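Local coordinates for protein putative prephenate dehydratase (Streptococcus mutans, PDB 4LUB) that probably catalyses the conversion of prephenate to 3-phenylpyruvate with loss of carbon dioxide and water, a step of L-phenylalanine biosynthesis, at residues Met3-Gly9 and Ala26-Glu32; Val18-Phe23 and Cys47-Val51; Ala76-Leu82 and Tyr172-Leu178. All blocks are in the same frame, centred on the assembly; numbering follows the deposited sequence.

Contact 1 of 3, residues Met3-Gly9 and Ala26-Glu32; sequences MKIAYLG and ADLLPFE
The ring of Y7 lies against the backbone of strand 27-31 from L28 to P30. P30 presents its CA over one face of the ring, 3.7 Å above the plane and toward the rim, while the carbonyl carbon of L28 meets the ring edge in its plane. P30 CB then reaches the phenol end, 3.4 Å from Y7 OH. The ring can lie along the neighbouring strand because Y7 CG sits between the backbone N and the carbonyl carbon (chi1 65°). One water bonds both Y7 OH and L28 O, donating to the carbonyl, and so joins the end of the ring to the backbone of the other strand. On this same face, that of I5, Y7, L28 and P30, L28 CD2 settles beside I5 CB at 3.6 Å; just before the strand, A26 CB is pressed by I5 CD1 at 3.5 Å, tighter than usual carbon contact.

The two strands are parallel, with axes 4.5 Å apart at 32°, and together with helix 14-22 they form a beta-alpha-beta unit, whose helix covers Y7 and L28 through T15, A19 and L20. Six backbone hydrogen bonds run in a ladder, D27 N to M3 O, I5 N to D27 O, L29 N to I5 O, Y7 N to L29 O, F31 N to Y7 O and G9 N to F31 O.

On the face bearing K4, A6, D27 and L29, A6 carries no more than a methyl and lets the F31 ring come down close to the strand: F31 CE1 comes within 3.5 Å of A6 CB, and V37 and A40 of helix 34-42 touch both residues. K4 runs out extended alongside D27, its CD touching L29 CD1 on the way, yet its NZ stops 4.6 Å from D27 OD2, beyond a salt bridge.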
loop_
_atom_site.group_PDB
_atom_site.type_symbol
_atom_site.label_atom_id
_atom_site.label_comp_id
_atom_site.label_asym_id
_atom_site.label_seq_id
_atom_site.Cartn_x
_atom_site.Cartn_y
_atom_site.Cartn_z
ATOM N N MET B 3 -2.091 26.095 21.551
ATOM C CA MET B 3 -1.954 25.981 23.002
ATOM C C MET B 3 -1.790 24.530 23.451
ATOM O O MET B 3 -0.766 24.164 24.016
ATOM C CB MET B 3 -3.158 26.603 23.702
ATOM C CG MET B 3 -2.827 27.795 24.573
ATOM S SD MET B 3 -4.304 28.355 25.410
ATOM C CE MET B 3 -3.833 30.017 25.852
ATOM N N LYS B 4 -2.825 23.723 23.225
ATOM C CA LYS B 4 -2.831 22.297 23.580
ATOM C C LYS B 4 -2.587 21.376 22.389
ATOM O O LYS B 4 -3.096 21.612 21.299
ATOM C CB LYS B 4 -4.153 21.920 24.251
ATOM C CG LYS B 4 -4.438 22.762 25.489
ATOM C CD LYS B 4 -5.712 22.334 26.219
ATOM C CE LYS B 4 -5.663 22.708 27.704
ATOM N NZ LYS B 4 -6.831 22.132 28.433
ATOM N N ILE B 5 -1.788 20.341 22.604
ATOM C CA ILE B 5 -1.443 19.406 21.549
ATOM C C ILE B 5 -1.681 17.951 21.924
ATOM O O ILE B 5 -1.229 17.486 22.967
ATOM C CB ILE B 5 0.022 19.573 21.141
ATOM C CG1 ILE B 5 0.158 20.713 20.137
ATOM C CG2 ILE B 5 0.502 18.361 20.393
ATOM C CD1 ILE B 5 0.399 22.047 20.731
ATOM N N ALA B 6 -2.415 17.248 21.067
ATOM C CA ALA B 6 -2.659 15.821 21.244
ATOM C C ALA B 6 -1.584 14.991 20.555
ATOM O O ALA B 6 -1.150 15.318 19.446
ATOM C CB ALA B 6 -4.025 15.445 20.700
ATOM N N TYR B 7 -1.170 13.907 21.203
ATOM C CA TYR B 7 -0.195 12.997 20.617
ATOM C C TYR B 7 -0.565 11.568 20.977
ATOM O O TYR B 7 -1.372 11.339 21.878
ATOM C CB TYR B 7 1.233 13.321 21.076
ATOM C CG TYR B 7 1.493 13.131 22.560
ATOM C CD1 TYR B 7 1.270 14.162 23.461
ATOM C CD2 TYR B 7 1.958 11.919 23.055
ATOM C CE1 TYR B 7 1.505 13.998 24.820
ATOM C CE2 TYR B 7 2.196 11.741 24.414
ATOM C CZ TYR B 7 1.966 12.785 25.291
ATOM O OH TYR B 7 2.199 12.624 26.636
ATOM N N LEU B 8 0.006 10.611 20.256
ATOM C CA LEU B 8 -0.240 9.212 20.540
ATOM C C LEU B 8 0.531 8.824 21.796
ATOM O O LEU B 8 1.766 8.847 21.821
ATOM C CB LEU B 8 0.164 8.343 19.343
ATOM C CG LEU B 8 0.115 6.825 19.534
ATOM C CD1 LEU B 8 -1.311 6.372 19.782
ATOM C CD2 LEU B 8 0.676 6.120 18.315
ATOM N N GLY B 9 -0.213 8.477 22.840
ATOM C CA GLY B 9 0.365 8.144 24.125
ATOM C C GLY B 9 0.955 6.750 24.103
ATOM O O GLY B 9 0.907 6.075 23.075
ATOM N N ALA B 26 4.242 24.193 24.620
ATOM C CA ALA B 26 2.810 23.911 24.626
ATOM C C ALA B 26 2.402 22.820 25.616
ATOM O O ALA B 26 3.234 22.075 26.126
ATOM C CB ALA B 26 2.353 23.538 23.220
ATOM N N ASP B 27 1.106 22.758 25.896
ATOM C CA ASP B 27 0.549 21.718 26.751
ATOM C C ASP B 27 0.237 20.487 25.918
ATOM O O ASP B 27 -0.600 20.536 25.023
ATOM C CB ASP B 27 -0.712 22.217 27.464
ATOM C CG ASP B 27 -1.203 21.254 28.539
ATOM O OD1 ASP B 27 -0.459 20.303 28.890
ATOM O OD2 ASP B 27 -2.329 21.460 29.053
ATOM N N LEU B 28 0.930 19.390 26.202
ATOM C CA LEU B 28 0.840 18.200 25.368
ATOM C C LEU B 28 -0.006 17.142 26.065
ATOM O O LEU B 28 0.311 16.719 27.171
ATOM C CB LEU B 28 2.226 17.634 25.059
ATOM C CG LEU B 28 3.327 18.574 24.579
ATOM C CD1 LEU B 28 4.631 17.811 24.363
ATOM C CD2 LEU B 28 2.924 19.316 23.315
ATOM N N LEU B 29 -1.100 16.740 25.423
ATOM C CA LEU B 29 -2.026 15.790 26.023
ATOM C C LEU B 29 -2.032 14.467 25.283
ATOM O O LEU B 29 -2.198 14.433 24.076
ATOM C CB LEU B 29 -3.451 16.355 26.056
ATOM C CG LEU B 29 -3.642 17.842 26.349
ATOM C CD1 LEU B 29 -5.103 18.235 26.193
ATOM C CD2 LEU B 29 -3.133 18.201 27.738
ATOM N N PRO B 30 -1.853 13.365 26.018
ATOM C CA PRO B 30 -1.753 12.066 25.352
ATOM C C PRO B 30 -3.123 11.427 25.122
ATOM O O PRO B 30 -4.057 11.628 25.904
ATOM C CB PRO B 30 -0.939 11.243 26.345
ATOM C CG PRO B 30 -1.394 11.792 27.672
ATOM C CD PRO B 30 -1.476 13.275 27.441
ATOM N N PHE B 31 -3.246 10.666 24.043
ATOM C CA PHE B 31 -4.470 9.919 23.792
ATOM C C PHE B 31 -4.076 8.500 23.394
ATOM O O PHE B 31 -2.946 8.272 22.939
ATOM C CB PHE B 31 -5.310 10.607 22.719
ATOM C CG PHE B 31 -5.903 11.916 23.169
ATOM C CD1 PHE B 31 -5.165 13.085 23.098
ATOM C CD2 PHE B 31 -7.191 11.974 23.672
ATOM C CE1 PHE B 31 -5.700 14.290 23.522
ATOM C CE2 PHE B 31 -7.734 13.175 24.091
ATOM C CZ PHE B 31 -6.987 14.335 24.017
ATOM N N GLU B 32 -5.012 7.562 23.532
ATOM C CA GLU B 32 -4.689 6.135 23.588
ATOM C C GLU B 32 -4.412 5.506 22.230
ATOM O O GLU B 32 -3.698 4.507 22.133
ATOM C CB GLU B 32 -5.836 5.356 24.240
ATOM C CG GLU B 32 -7.204 6.026 24.095
ATOM C CD GLU B 32 -8.364 5.127 24.461
ATOM O OE1 GLU B 32 -8.151 4.073 25.097
ATOM O OE2 GLU B 32 -9.512 5.464 24.091
HETATM O O HOH W 1 2.081 14.778 28.229
#

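Contact 2 of 3, residues Val18-Phe23 and Cys47-Val51; sequences VALHAF and CFAIV
F23 and F48 make the tight part of this contact. Their rings form an offset stack, centroids 4.8 Å apart and planes at 26°, in which F23 CZ lies over one face of F48, toward the rim, and comes to 3.4 Å from F48 CD2. F23 directly follows helix 14-22 and its CB points toward 47-51, which lets the ring cross to F48. At the edge of the F23 ring, near its plane, I50 CD1 touches CE2 at 3.8 Å.

Toward V18 the fit is looser. I50 CG2, anti to the backbone N, meets V18 CG1 at 3.9 Å, and I50 CG1 meets A19 CB at 4.1 Å, each a single methyl or methylene touch. The far flank of the helix carries L20 and H21 on the exposed surface, whereas the inner flank rests on the sheet, with I5 and V177 adding to the packing round F23 and I50. No hydrogen bond crosses between the two segments; helix and strand are joined here by carbon contacts alone, which implies that hydrophobic burial and fit of shape, with no polar pairing, hold this part of the helix on the sheet.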
loop_
_atom_site.group_PDB
_atom_site.type_symbol
_atom_site.label_atom_id
_atom_site.label_comp_id
_atom_site.label_asym_id
_atom_site.label_seq_id
_atom_site.Cartn_x
_atom_site.Cartn_y
_atom_site.Cartn_z
ATOM N N VAL B 18 8.259 13.380 19.451
ATOM C CA VAL B 18 8.064 14.188 18.248
ATOM C C VAL B 18 7.297 15.476 18.557
ATOM O O VAL B 18 7.646 16.553 18.067
ATOM C CB VAL B 18 7.328 13.385 17.148
ATOM C CG1 VAL B 18 7.027 14.258 15.938
ATOM C CG2 VAL B 18 8.157 12.165 16.745
ATOM N N ALA B 19 6.264 15.362 19.386
ATOM C CA ALA B 19 5.377 16.482 19.657
ATOM C C ALA B 19 6.096 17.557 20.477
ATOM O O ALA B 19 5.824 18.751 20.329
ATOM C CB ALA B 19 4.120 16.000 20.382
ATOM N N LEU B 20 7.028 17.124 21.320
ATOM C CA LEU B 20 7.880 18.040 22.091
ATOM C C LEU B 20 8.689 19.001 21.223
ATOM O O LEU B 20 8.869 20.167 21.569
ATOM C CB LEU B 20 8.860 17.248 22.963
ATOM C CG LEU B 20 8.373 16.565 24.238
ATOM C CD1 LEU B 20 9.254 15.370 24.576
ATOM C CD2 LEU B 20 8.394 17.576 25.376
ATOM N N HIS B 21 9.186 18.499 20.098
ATOM C CA HIS B 21 10.059 19.284 19.237
ATOM C C HIS B 21 9.261 20.283 18.403
ATOM O O HIS B 21 9.713 21.403 18.148
ATOM C CB HIS B 21 10.858 18.346 18.337
ATOM C CG HIS B 21 11.893 17.554 19.075
ATOM N ND1 HIS B 21 11.558 16.574 19.983
ATOM C CD2 HIS B 21 13.247 17.607 19.061
ATOM C CE1 HIS B 21 12.658 16.044 20.485
ATOM N NE2 HIS B 21 13.698 16.654 19.943
ATOM N N ALA B 22 8.062 19.877 17.994
ATOM C CA ALA B 22 7.216 20.726 17.170
ATOM C C ALA B 22 6.648 21.867 18.006
ATOM O O ALA B 22 6.480 22.987 17.520
ATOM C CB ALA B 22 6.103 19.909 16.537
ATOM N N PHE B 23 6.343 21.562 19.264
ATOM C CA PHE B 23 5.613 22.473 20.140
ATOM C C PHE B 23 6.222 22.500 21.540
ATOM O O PHE B 23 5.622 21.997 22.489
ATOM C CB PHE B 23 4.140 22.069 20.207
ATOM C CG PHE B 23 3.446 22.094 18.875
ATOM C CD1 PHE B 23 3.110 23.300 18.281
ATOM C CD2 PHE B 23 3.149 20.917 18.208
ATOM C CE1 PHE B 23 2.474 23.333 17.054
ATOM C CE2 PHE B 23 2.518 20.942 16.977
ATOM C CZ PHE B 23 2.180 22.148 16.397
ATOM N N CYS B 47 -5.227 21.666 19.623
ATOM C CA CYS B 47 -4.938 22.629 18.597
ATOM C C CYS B 47 -4.284 22.049 17.351
ATOM O O CYS B 47 -4.501 22.515 16.233
ATOM C CB CYS B 47 -4.003 23.630 19.250
ATOM S SG CYS B 47 -4.689 24.248 20.810
ATOM N N PHE B 48 -3.514 20.997 17.589
ATOM C CA PHE B 48 -2.793 20.221 16.590
ATOM C C PHE B 48 -2.782 18.799 17.109
ATOM O O PHE B 48 -2.895 18.588 18.315
ATOM C CB PHE B 48 -1.346 20.713 16.377
ATOM C CG PHE B 48 -1.234 22.097 15.789
ATOM C CD1 PHE B 48 -1.258 22.283 14.413
ATOM C CD2 PHE B 48 -1.092 23.208 16.608
ATOM C CE1 PHE B 48 -1.164 23.551 13.866
ATOM C CE2 PHE B 48 -0.999 24.472 16.071
ATOM C CZ PHE B 48 -1.034 24.647 14.700
ATOM N N ALA B 49 -2.665 17.825 16.220
ATOM C CA ALA B 49 -2.489 16.452 16.658
ATOM C C ALA B 49 -1.249 15.879 15.986
ATOM O O ALA B 49 -0.936 16.237 14.851
ATOM C CB ALA B 49 -3.721 15.628 16.334
ATOM N N ILE B 50 -0.525 15.025 16.704
ATOM C CA ILE B 50 0.681 14.397 16.173
ATOM C C ILE B 50 0.519 12.883 16.166
ATOM O O ILE B 50 0.222 12.270 17.193
ATOM C CB ILE B 50 1.953 14.804 16.969
ATOM C CG1 ILE B 50 2.359 16.235 16.640
ATOM C CG2 ILE B 50 3.147 13.999 16.507
ATOM C CD1 ILE B 50 1.522 17.302 17.248
ATOM N N VAL B 51 0.681 12.300 14.983
ATOM C CA VAL B 51 0.519 10.867 14.780
ATOM C C VAL B 51 1.623 10.306 13.885
ATOM O O VAL B 51 2.128 11.004 13.008
ATOM C CB VAL B 51 -0.856 10.524 14.143
ATOM C CG1 VAL B 51 -2.009 10.922 15.067
ATOM C CG2 VAL B 51 -0.997 11.154 12.751
#

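Contact 3 of 3, residues Ala76-Leu82 and Tyr172-Leu178; sequences AVAEIIL and YTRFWVL
E79 extends fully, with CG anti to the backbone N (chi1 -176°), and R174 bends at chi3 (71°), which brings carboxylate and guanidinium together on the face shared with A76, I81 and W176. T173, R174 and F175 form the Thr-Arg-Phe motif characteristic of prephenate dehydratases, which in relatives is linked to catalysis. The backbones form an antiparallel ribbon in a mixed sheet that runs on into the ACT part through strand 264-274, interrupted by a classic beta bulge: V77 and A78 both face V177. V77 N donates an almost straight 2.7 Å bond to V177 O, the bond from A78 N to the same oxygen is weak, and V177 N returns one to A78 O. Beyond the bulge, I80 with F175 and L82 with T173 are hydrogen-bonded pairs.

The carboxylate of E79 is held by three donors. R174 NE reaches OE2 at 2.8 Å, nearly straight and in the guanidinium plane, though from above the carboxylate plane. OE1 takes a 2.6 Å but bent, weak bond from R174 NH2, and one from W176 NE1 toward its anti side, tilted from the carboxylate plane, while OE1 lies in the plane of the indole. These donors restrict rotation of the buried carboxylate. R174 NH1 turns to E54 and D242, so the arginine is shared among three acids, and L234 of the second subunit packs on R174, I81 and Y172.

On the other face, L82 CB approaches F175 CE1 at 3.6 Å, and V18 of helix 14-22 covers F175 and I80. T173 OG1 is bonded to N55. The indole, fixed at its NE1 edge by E79, receives a CH-pi contact over its face: A76 CB stands 3.8 Å from the centroid of the six-membered ring, 27° off the normal.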
loop_
_atom_site.group_PDB
_atom_site.type_symbol
_atom_site.label_atom_id
_atom_site.label_comp_id
_atom_site.label_asym_id
_atom_site.label_seq_id
_atom_site.Cartn_x
_atom_site.Cartn_y
_atom_site.Cartn_z
ATOM N N ALA B 76 -2.375 17.481 7.237
ATOM C CA ALA B 76 -0.972 17.532 7.632
ATOM C C ALA B 76 -0.374 18.919 7.343
ATOM O O ALA B 76 -0.468 19.429 6.224
ATOM C CB ALA B 76 -0.189 16.447 6.921
ATOM N N VAL B 77 0.213 19.544 8.357
ATOM C CA VAL B 77 0.791 20.878 8.186
ATOM C C VAL B 77 2.296 20.901 8.458
ATOM O O VAL B 77 2.965 21.905 8.223
ATOM C CB VAL B 77 0.074 21.920 9.081
ATOM C CG1 VAL B 77 -1.352 22.116 8.605
ATOM C CG2 VAL B 77 0.111 21.508 10.558
ATOM N N ALA B 78 2.821 19.786 8.954
ATOM C CA ALA B 78 4.258 19.601 9.110
ATOM C C ALA B 78 4.566 18.115 9.245
ATOM O O ALA B 78 3.768 17.359 9.810
ATOM C CB ALA B 78 4.779 20.366 10.324
ATOM N N GLU B 79 5.725 17.703 8.739
ATOM C CA GLU B 79 6.202 16.336 8.918
ATOM C C GLU B 79 7.542 16.287 9.657
ATOM O O GLU B 79 8.463 17.018 9.312
ATOM C CB GLU B 79 6.345 15.647 7.562
ATOM C CG GLU B 79 6.741 14.183 7.643
ATOM C CD GLU B 79 6.877 13.563 6.269
ATOM O OE1 GLU B 79 5.868 13.543 5.543
ATOM O OE2 GLU B 79 7.956 13.032 5.941
ATOM N N ILE B 80 7.640 15.429 10.670
ATOM C CA ILE B 80 8.910 15.197 11.366
ATOM C C ILE B 80 9.308 13.735 11.236
ATOM O O ILE B 80 8.528 12.838 11.551
ATOM C CB ILE B 80 8.849 15.602 12.859
ATOM C CG1 ILE B 80 8.618 17.108 12.982
ATOM C CG2 ILE B 80 10.157 15.246 13.568
ATOM C CD1 ILE B 80 8.004 17.540 14.304
ATOM N N ILE B 81 10.513 13.500 10.732
ATOM C CA ILE B 81 11.063 12.152 10.647
ATOM C C ILE B 81 11.956 11.794 11.833
ATOM O O ILE B 81 12.908 12.504 12.144
ATOM C CB ILE B 81 11.848 11.966 9.341
ATOM C CG1 ILE B 81 10.918 12.198 8.148
ATOM C CG2 ILE B 81 12.411 10.552 9.255
ATOM C CD1 ILE B 81 11.611 12.076 6.797
ATOM N N LEU B 82 11.615 10.693 12.493
ATOM C CA LEU B 82 12.339 10.183 13.660
ATOM C C LEU B 82 13.112 8.904 13.394
ATOM O O LEU B 82 12.555 7.943 12.876
ATOM C CB LEU B 82 11.364 9.919 14.814
ATOM C CG LEU B 82 11.956 9.723 16.218
ATOM C CD1 LEU B 82 12.456 11.018 16.844
ATOM C CD2 LEU B 82 10.947 9.029 17.129
ATOM N N TYR B 172 13.307 4.251 10.612
ATOM C CA TYR B 172 12.771 5.605 10.449
ATOM C C TYR B 172 11.259 5.682 10.270
ATOM O O TYR B 172 10.661 4.924 9.507
ATOM C CB TYR B 172 13.432 6.320 9.275
ATOM C CG TYR B 172 14.847 6.771 9.548
ATOM C CD1 TYR B 172 15.096 8.022 10.099
ATOM C CD2 TYR B 172 15.931 5.953 9.264
ATOM C CE1 TYR B 172 16.384 8.447 10.357
ATOM C CE2 TYR B 172 17.227 6.369 9.517
ATOM C CZ TYR B 172 17.447 7.619 10.063
ATOM O OH TYR B 172 18.732 8.045 10.320
ATOM N N THR B 173 10.652 6.630 10.976
ATOM C CA THR B 173 9.211 6.825 10.924
ATOM C C THR B 173 8.890 8.275 10.590
ATOM O O THR B 173 9.525 9.204 11.102
ATOM C CB THR B 173 8.533 6.449 12.256
ATOM O OG1 THR B 173 8.815 5.080 12.561
ATOM C CG2 THR B 173 7.010 6.642 12.184
ATOM N N ARG B 174 7.864 8.453 9.770
ATOM C CA ARG B 174 7.363 9.770 9.431
ATOM C C ARG B 174 6.200 10.057 10.371
ATOM O O ARG B 174 5.324 9.215 10.541
ATOM C CB ARG B 174 6.896 9.804 7.967
ATOM C CG ARG B 174 8.000 9.523 6.964
ATOM C CD ARG B 174 7.473 9.305 5.547
ATOM N NE ARG B 174 6.975 10.549 4.964
ATOM C CZ ARG B 174 6.008 10.621 4.057
ATOM N NH1 ARG B 174 5.458 9.512 3.583
ATOM N NH2 ARG B 174 5.625 11.802 3.586
ATOM N N PHE B 175 6.199 11.244 10.969
ATOM C CA PHE B 175 5.105 11.689 11.829
ATOM C C PHE B 175 4.536 12.953 11.212
ATOM O O PHE B 175 5.274 13.786 10.691
ATOM C CB PHE B 175 5.557 11.974 13.279
ATOM C CG PHE B 175 6.098 10.775 14.011
ATOM C CD1 PHE B 175 7.370 10.292 13.755
ATOM C CD2 PHE B 175 5.321 10.130 14.960
ATOM C CE1 PHE B 175 7.856 9.187 14.437
ATOM C CE2 PHE B 175 5.795 9.022 15.638
ATOM C CZ PHE B 175 7.064 8.545 15.374
ATOM N N TRP B 176 3.216 13.065 11.225
ATOM C CA TRP B 176 2.560 14.283 10.798
ATOM C C TRP B 176 2.008 15.114 11.945
ATOM O O TRP B 176 1.442 14.586 12.902
ATOM C CB TRP B 176 1.437 13.951 9.814
ATOM C CG TRP B 176 1.932 13.694 8.435
ATOM C CD1 TRP B 176 3.216 13.830 7.981
ATOM C CD2 TRP B 176 1.154 13.243 7.326
ATOM N NE1 TRP B 176 3.279 13.494 6.646
ATOM C CE2 TRP B 176 2.023 13.142 6.220
ATOM C CE3 TRP B 176 -0.200 12.925 7.157
ATOM C CZ2 TRP B 176 1.590 12.722 4.967
ATOM C CZ3 TRP B 176 -0.633 12.513 5.912
ATOM C CH2 TRP B 176 0.262 12.414 4.828
ATOM N N VAL B 177 2.187 16.424 11.827
ATOM C CA VAL B 177 1.463 17.368 12.645
ATOM C C VAL B 177 0.205 17.744 11.884
ATOM O O VAL B 177 0.267 18.271 10.774
ATOM C CB VAL B 177 2.298 18.627 12.968
ATOM C CG1 VAL B 177 1.504 19.579 13.837
ATOM C CG2 VAL B 177 3.614 18.245 13.636
ATOM N N LEU B 178 -0.936 17.398 12.462
ATOM C CA LEU B 178 -2.232 17.713 11.879
ATOM C C LEU B 178 -2.832 18.955 12.501
ATOM O O LEU B 178 -2.821 19.117 13.717
ATOM C CB LEU B 178 -3.203 16.534 12.033
ATOM C CG LEU B 178 -3.058 15.187 11.317
ATOM C CD1 LEU B 178 -1.795 15.061 10.486
ATOM C CD2 LEU B 178 -3.284 13.986 12.242
#

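In the fold
The three contacts follow one sheet inward, from 18 to 14 to 8 Å from the chain centre. Helix 14-22, which links the strands of contact 1, supplies part of contact 2, and the two centres lie 7 Å apart; K4 O to C47 N (2.7 Å) and A6 O to I50 N (2.8 Å) are probable hydrogen bonds between their segments. Contact 2 also adjoins contact 3, whose centre is 9 Å from its own; A49 O lies 2.7 Å from L178 N. Contacts 1 and 3 do not touch, nearest atoms about 6 Å apart, and strand 48-55 bridges them. The Thr-Arg-Phe motif puts the probable active site, as in relatives, nearest contact 3.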